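Local coordinates for monoacylglycerol lipase (Palaeococcus ferrophilus, PDB 6QE2), which hydrolyses monoacylglycerols to a fatty acid and glycerol and belongs to the alpha/beta-hydrolase clan, at residues 49-54 and 59-64; 89-94 and 182-187; 95-98 and 103-106. All coordinates share one frame; numbering follows the deposited sequence.

Contact 1: 49-54 and 59-64; sequences PGHGKS and GHTSVE
T61 lies across P49, and its short side chain can be followed atom by atom. CB sits 3.7 Å from P49 O and also borders the proline CB. From there the side chain forks. OG1, anti to the backbone N of T61 (chi1 -178°), lies against CB, CG and CD of the proline, nearest to P49 CG at 3.8 Å, while its hydrogen bond goes to E65 in the following helix. CG2 takes the other branch, 3.6 Å from P49 O and 4.1 Å from H51 CE1, which it meets at the edge of the imidazole. That ring is fixed by its own segment: H51 ND1 donates to P49 O at 3.0 Å, almost straight at 170°, although the donor stands above the carbonyl plane. The polar link between the segments is a backbone one, G59 N to G50 O at 2.9 Å, lying in the carbonyl plane on a lone pair. G50 suits this place, since its phi is positive and a CB there would press on the backbone N atoms of G59 and H60. The result is a compact, glycine-rich PGHG loop, with the H51 side chain about 7 Å from a bound glycerol. The loop follows strand 42-46 and leads into helix 63-77, where P49 touches E65 and I69; T61 also packs on L173 of helix 171-186.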
# COMPACT_ATOMS: atom_id res chain seq x y z
N PRO A 49 -5.79 11.76 -0.84
CA PRO A 49 -7.02 12.52 -1.10
C PRO A 49 -8.23 11.62 -0.89
O PRO A 49 -8.22 10.44 -1.24
CB PRO A 49 -6.87 12.94 -2.57
CG PRO A 49 -5.39 12.92 -2.83
CD PRO A 49 -4.84 11.82 -1.96
N GLY A 50 -9.28 12.18 -0.28
CA GLY A 50 -10.47 11.40 -0.04
C GLY A 50 -10.32 10.34 1.03
O GLY A 50 -11.11 9.39 1.07
N HIS A 51 -9.31 10.47 1.89
CA HIS A 51 -9.02 9.49 2.92
C HIS A 51 -8.58 10.20 4.18
O HIS A 51 -7.98 11.28 4.13
CB HIS A 51 -7.92 8.52 2.49
CG HIS A 51 -8.35 7.52 1.47
ND1 HIS A 51 -8.47 7.83 0.13
CD2 HIS A 51 -8.69 6.21 1.59
CE1 HIS A 51 -8.87 6.75 -0.53
NE2 HIS A 51 -9.00 5.76 0.33
N GLY A 52 -8.87 9.57 5.32
CA GLY A 52 -8.33 10.01 6.60
C GLY A 52 -8.59 11.48 6.88
O GLY A 52 -9.71 11.98 6.72
N LYS A 53 -7.54 12.18 7.29
CA LYS A 53 -7.61 13.59 7.64
C LYS A 53 -7.42 14.52 6.45
O LYS A 53 -7.45 15.74 6.63
CB LYS A 53 -6.56 13.91 8.71
CG LYS A 53 -6.71 13.09 9.97
CD LYS A 53 -5.53 13.30 10.90
CE LYS A 53 -5.64 12.40 12.12
NZ LYS A 53 -4.58 12.71 13.12
N SER A 54 -7.21 13.97 5.26
CA SER A 54 -7.10 14.77 4.06
C SER A 54 -8.49 15.14 3.55
O SER A 54 -9.47 14.45 3.84
CB SER A 54 -6.32 14.01 3.00
OG SER A 54 -4.93 13.98 3.33
N GLY A 59 -12.90 8.43 -0.99
CA GLY A 59 -12.58 7.40 -1.95
C GLY A 59 -12.36 7.87 -3.37
O GLY A 59 -12.25 7.02 -4.26
N HIS A 60 -12.32 9.17 -3.58
CA HIS A 60 -12.13 9.72 -4.90
C HIS A 60 -10.72 10.22 -5.09
O HIS A 60 -10.39 11.32 -4.68
CB HIS A 60 -13.10 10.86 -5.16
CG HIS A 60 -13.06 11.37 -6.56
ND1 HIS A 60 -12.96 10.53 -7.65
CD2 HIS A 60 -13.11 12.62 -7.06
CE1 HIS A 60 -12.94 11.25 -8.75
NE2 HIS A 60 -13.04 12.52 -8.42
N THR A 61 -9.92 9.40 -5.75
CA THR A 61 -8.52 9.67 -6.04
C THR A 61 -8.01 8.66 -7.07
O THR A 61 -8.78 8.00 -7.74
CB THR A 61 -7.65 9.64 -4.77
OG1 THR A 61 -6.30 9.97 -5.09
CG2 THR A 61 -7.72 8.29 -4.11
N SER A 62 -6.70 8.53 -7.19
CA SER A 62 -6.13 7.58 -8.14
C SER A 62 -4.72 7.20 -7.76
O SER A 62 -4.09 7.87 -6.98
CB SER A 62 -6.13 8.16 -9.56
OG SER A 62 -5.23 9.22 -9.69
N VAL A 63 -4.23 6.12 -8.34
CA VAL A 63 -2.87 5.68 -8.08
C VAL A 63 -1.89 6.71 -8.62
O VAL A 63 -0.88 7.00 -8.02
CB VAL A 63 -2.58 4.32 -8.72
CG1 VAL A 63 -1.10 4.01 -8.63
CG2 VAL A 63 -3.40 3.23 -8.05
N GLU A 64 -2.21 7.26 -9.79
CA GLU A 64 -1.41 8.30 -10.41
C GLU A 64 -1.34 9.54 -9.52
O GLU A 64 -0.31 10.17 -9.42
CB GLU A 64 -1.99 8.63 -11.78
CG GLU A 64 -1.86 7.50 -12.78
CD GLU A 64 -2.96 6.46 -12.69
OE1 GLU A 64 -3.88 6.60 -11.88
OE2 GLU A 64 -2.91 5.49 -13.45

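Contact 2: 89-94 and 182-187; sequences GGLTVI and ERAHKE
L91 and A184 meet where two helices of this alpha/beta-hydrolase fold pack together. Helix 88-99 is the one that follows the probable nucleophile elbow, a GxSxG turn to which G89 contributes, and helix 171-186 brings its last turn against it. The tight part is small and wholly apolar: the A184 methyl faces helix 88-99, and L91 CD1 comes to 3.7 Å from A184 CB. L91 achieves this by reach, because its CG is anti to the backbone N (chi1 170°) and the branch then extends over to the methyl. One turn further on, I94 points at the same alanine, but more loosely. Only 95 Å² is buried in all, and no hydrogen bond crosses. The A184 methyl is thus met by both larger side chains, and the CA atoms of I94 and A184 are 6.8 Å apart. The solvent side of helix 171-186 is quite different in character. E182 and K186 are exposed there, while R183, also exposed, lies at the flank beside R95 and E64 and forms a salt bridge with D179. H185, partly exposed, is tied at both ring nitrogens, to E217 and to the carbonyl of L114. L114 also touches I94 and A184, adding to the apolar side. On that side the looser of the two contacts is made by I94 CG2, which stops 4.3 Å from A184 CB.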
# COMPACT_ATOMS: atom_id res chain seq x y z
N GLY A 89 -1.81 0.75 -1.34
CA GLY A 89 -0.56 1.49 -1.20
C GLY A 89 0.63 0.65 -1.62
O GLY A 89 1.60 1.17 -2.18
N GLY A 90 0.52 -0.69 -1.49
CA GLY A 90 1.58 -1.56 -1.97
C GLY A 90 1.66 -1.58 -3.48
O GLY A 90 2.75 -1.54 -4.05
N LEU A 91 0.51 -1.64 -4.15
CA LEU A 91 0.49 -1.47 -5.60
C LEU A 91 1.10 -0.14 -6.01
O LEU A 91 1.89 -0.06 -6.95
CB LEU A 91 -0.94 -1.59 -6.12
CG LEU A 91 -1.16 -1.22 -7.59
CD1 LEU A 91 -0.37 -2.11 -8.51
CD2 LEU A 91 -2.65 -1.27 -7.92
N THR A 92 0.75 0.92 -5.27
CA THR A 92 1.23 2.26 -5.60
C THR A 92 2.75 2.36 -5.49
O THR A 92 3.41 2.94 -6.37
CB THR A 92 0.55 3.27 -4.67
OG1 THR A 92 -0.87 3.22 -4.88
CG2 THR A 92 1.04 4.69 -4.95
N VAL A 93 3.34 1.81 -4.43
CA VAL A 93 4.79 1.94 -4.28
C VAL A 93 5.52 1.07 -5.30
O VAL A 93 6.60 1.43 -5.77
CB VAL A 93 5.22 1.64 -2.83
CG1 VAL A 93 4.62 2.67 -1.90
CG2 VAL A 93 4.83 0.23 -2.40
N ILE A 94 4.93 -0.06 -5.70
CA ILE A 94 5.51 -0.84 -6.79
C ILE A 94 5.46 -0.05 -8.09
O ILE A 94 6.45 0.01 -8.84
CB ILE A 94 4.79 -2.19 -6.91
CG1 ILE A 94 5.14 -3.06 -5.70
CG2 ILE A 94 5.17 -2.89 -8.21
CD1 ILE A 94 4.25 -4.27 -5.51
N GLU A 182 -2.54 -4.38 -13.74
CA GLU A 182 -1.97 -4.92 -14.96
C GLU A 182 -0.59 -4.34 -15.25
O GLU A 182 0.35 -5.08 -15.57
CB GLU A 182 -2.90 -4.62 -16.13
CG GLU A 182 -4.17 -5.44 -16.10
CD GLU A 182 -4.96 -5.30 -17.40
OE1 GLU A 182 -5.51 -6.31 -17.88
OE2 GLU A 182 -5.02 -4.16 -17.93
N ARG A 183 -0.45 -3.01 -15.14
CA ARG A 183 0.81 -2.39 -15.50
C ARG A 183 1.91 -2.79 -14.53
O ARG A 183 3.08 -2.84 -14.91
CB ARG A 183 0.67 -0.87 -15.52
CG ARG A 183 -0.27 -0.43 -16.63
CD ARG A 183 -0.30 1.08 -16.57
NE ARG A 183 -1.18 1.63 -17.59
CZ ARG A 183 -1.60 2.89 -17.61
NH1 ARG A 183 -1.25 3.74 -16.64
NH2 ARG A 183 -2.40 3.30 -18.58
N ALA A 184 1.54 -3.14 -13.28
CA ALA A 184 2.56 -3.49 -12.30
C ALA A 184 3.29 -4.74 -12.74
O ALA A 184 4.51 -4.86 -12.57
CB ALA A 184 1.95 -3.70 -10.90
N HIS A 185 2.56 -5.67 -13.35
CA HIS A 185 3.21 -6.88 -13.85
C HIS A 185 3.95 -6.60 -15.15
O HIS A 185 5.08 -7.08 -15.33
CB HIS A 185 2.16 -7.97 -14.04
CG HIS A 185 1.56 -8.45 -12.76
ND1 HIS A 185 2.23 -9.30 -11.90
CD2 HIS A 185 0.37 -8.20 -12.18
CE1 HIS A 185 1.47 -9.56 -10.86
NE2 HIS A 185 0.33 -8.90 -11.00
N LYS A 186 3.36 -5.83 -16.06
CA LYS A 186 3.97 -5.60 -17.37
C LYS A 186 5.30 -4.88 -17.25
O LYS A 186 6.23 -5.15 -18.02
CB LYS A 186 3.01 -4.82 -18.27
CG LYS A 186 1.84 -5.63 -18.76
CD LYS A 186 0.93 -4.80 -19.65
CE LYS A 186 -0.24 -5.63 -20.16
NZ LYS A 186 -1.19 -4.82 -20.97
N GLU A 187 5.42 -3.95 -16.30
CA GLU A 187 6.61 -3.12 -16.15
C GLU A 187 7.53 -3.58 -15.02
O GLU A 187 8.37 -2.79 -14.57
CB GLU A 187 6.19 -1.66 -15.95
CG GLU A 187 5.30 -1.13 -17.05
CD GLU A 187 5.02 0.36 -16.94
OE1 GLU A 187 5.61 1.03 -16.06
OE2 GLU A 187 4.21 0.87 -17.75

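Contact 3: 95-98 and 103-106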
# COMPACT_ATOMS: atom_id res chain seq x y z
N ARG A 95 4.32 0.58 -8.38
CA ARG A 95 4.23 1.40 -9.59
C ARG A 95 5.18 2.58 -9.54
O ARG A 95 5.73 2.98 -10.57
CB ARG A 95 2.79 1.87 -9.81
CG ARG A 95 1.83 0.75 -10.17
CD ARG A 95 2.05 0.22 -11.60
NE ARG A 95 1.84 1.27 -12.60
CZ ARG A 95 2.68 1.54 -13.59
NH1 ARG A 95 3.79 0.83 -13.74
NH2 ARG A 95 2.41 2.53 -14.44
N TYR A 96 5.40 3.14 -8.35
CA TYR A 96 6.37 4.22 -8.23
C TYR A 96 7.78 3.71 -8.51
O TYR A 96 8.55 4.37 -9.22
CB TYR A 96 6.30 4.85 -6.84
CG TYR A 96 6.95 6.22 -6.82
CD1 TYR A 96 6.22 7.36 -7.12
CD2 TYR A 96 8.31 6.36 -6.56
CE1 TYR A 96 6.81 8.61 -7.13
CE2 TYR A 96 8.91 7.61 -6.56
CZ TYR A 96 8.15 8.73 -6.85
OH TYR A 96 8.73 9.98 -6.87
N ALA A 97 8.13 2.54 -7.97
CA ALA A 97 9.44 1.96 -8.24
C ALA A 97 9.64 1.64 -9.71
O ALA A 97 10.78 1.59 -10.18
CB ALA A 97 9.63 0.70 -7.39
N GLU A 98 8.54 1.45 -10.45
CA GLU A 98 8.62 1.16 -11.87
C GLU A 98 8.72 2.44 -12.71
O GLU A 98 9.45 2.47 -13.70
CB GLU A 98 7.40 0.35 -12.30
CG GLU A 98 7.50 -1.08 -11.84
CD GLU A 98 6.23 -1.87 -12.00
OE1 GLU A 98 5.18 -1.28 -12.34
OE2 GLU A 98 6.28 -3.09 -11.79
N LYS A 103 14.61 7.10 -8.17
CA LYS A 103 14.31 8.04 -7.10
C LYS A 103 14.17 7.48 -5.68
O LYS A 103 13.98 8.24 -4.74
CB LYS A 103 13.06 8.84 -7.45
CG LYS A 103 13.24 9.78 -8.62
CD LYS A 103 11.96 10.54 -8.93
CE LYS A 103 11.63 11.58 -7.87
NZ LYS A 103 12.67 12.65 -7.83
N ILE A 104 14.27 6.18 -5.51
CA ILE A 104 14.11 5.58 -4.19
C ILE A 104 15.23 4.62 -3.82
O ILE A 104 15.93 4.14 -4.68
CB ILE A 104 12.77 4.82 -4.11
CG1 ILE A 104 12.75 3.69 -5.14
CG2 ILE A 104 11.60 5.75 -4.33
CD1 ILE A 104 11.57 2.76 -5.00
N MET A 105 15.38 4.37 -2.53
CA MET A 105 16.39 3.44 -2.02
C MET A 105 15.91 2.00 -2.02
O MET A 105 16.74 1.09 -1.96
CB MET A 105 16.79 3.82 -0.59
CG MET A 105 17.47 5.16 -0.45
SD MET A 105 18.96 5.23 -1.45
CE MET A 105 19.97 4.00 -0.63
N GLY A 106 14.61 1.79 -2.10
CA GLY A 106 14.03 0.47 -1.96
C GLY A 106 12.54 0.57 -1.71
O GLY A 106 12.02 1.63 -1.37
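Y96 and I104 lie side by side, pointing opposite ways, and the contact is organised about that pairing. With CG anti to its backbone N (chi1 -162°), the tyrosine carries its ring out from helix 88-99 so that I104 CG2 meets the ring edge, near its plane and 4.0 Å from CE2. The other branch of the isoleucine turns to the helix itself: I104 CD1 lies 3.7 Å from A97 CB. One branched residue thus seats on two successive helix residues. K103 runs aslant the phenol, and the bend of its chain at chi3 (71°) brings CE to 3.5 Å from Y96 OH; across the contact the oxygen meets methylene carbons. The hydroxyl finds its hydrogen bond elsewhere, on D71 of helix 63-77, so the ring bridges two helices. A phenylalanine in place of Y96 would probably keep the edge contact with I104 but leave the D71 carboxylate without its phenol partner. On the helix, R95 NH1 binds E98 OE1 at 2.9 Å in the guanidinium plane, a charged pair set apart from the apolar one. Topologically, the contact folds the end of helix 88-99 onto the turn that enters strand 106-110, part of the beta-alpha-beta crossover begun by strand 82-86. Chemically, the two segments are joined by shape rather than by polar bonds: no hydrogen bond links them, the Y96 hydroxyl is bonded to D71, and R95 to E98.

How the contacts relate
The three contacts follow the chain in a simple order: contact 1 closes first, and contact 3 falls wholly between the two segments of contact 2. Contacts 2 and 3 share helix 88-99, their centres 11 Å apart, and a salt bridge from E187 OE1 to R95 NH1 (3.0 Å) joins them directly. Contact 1 lies about 18 Å from contact 2, centre to centre, and meets it where V63 packs on T92; from contact 3 the centres are 21 Å apart, without touching. The contacts thus pack helix 88-99, which follows the probable nucleophile elbow, against helices 63-77 and 171-186 and lead it toward strand 106-110 of the central sheet.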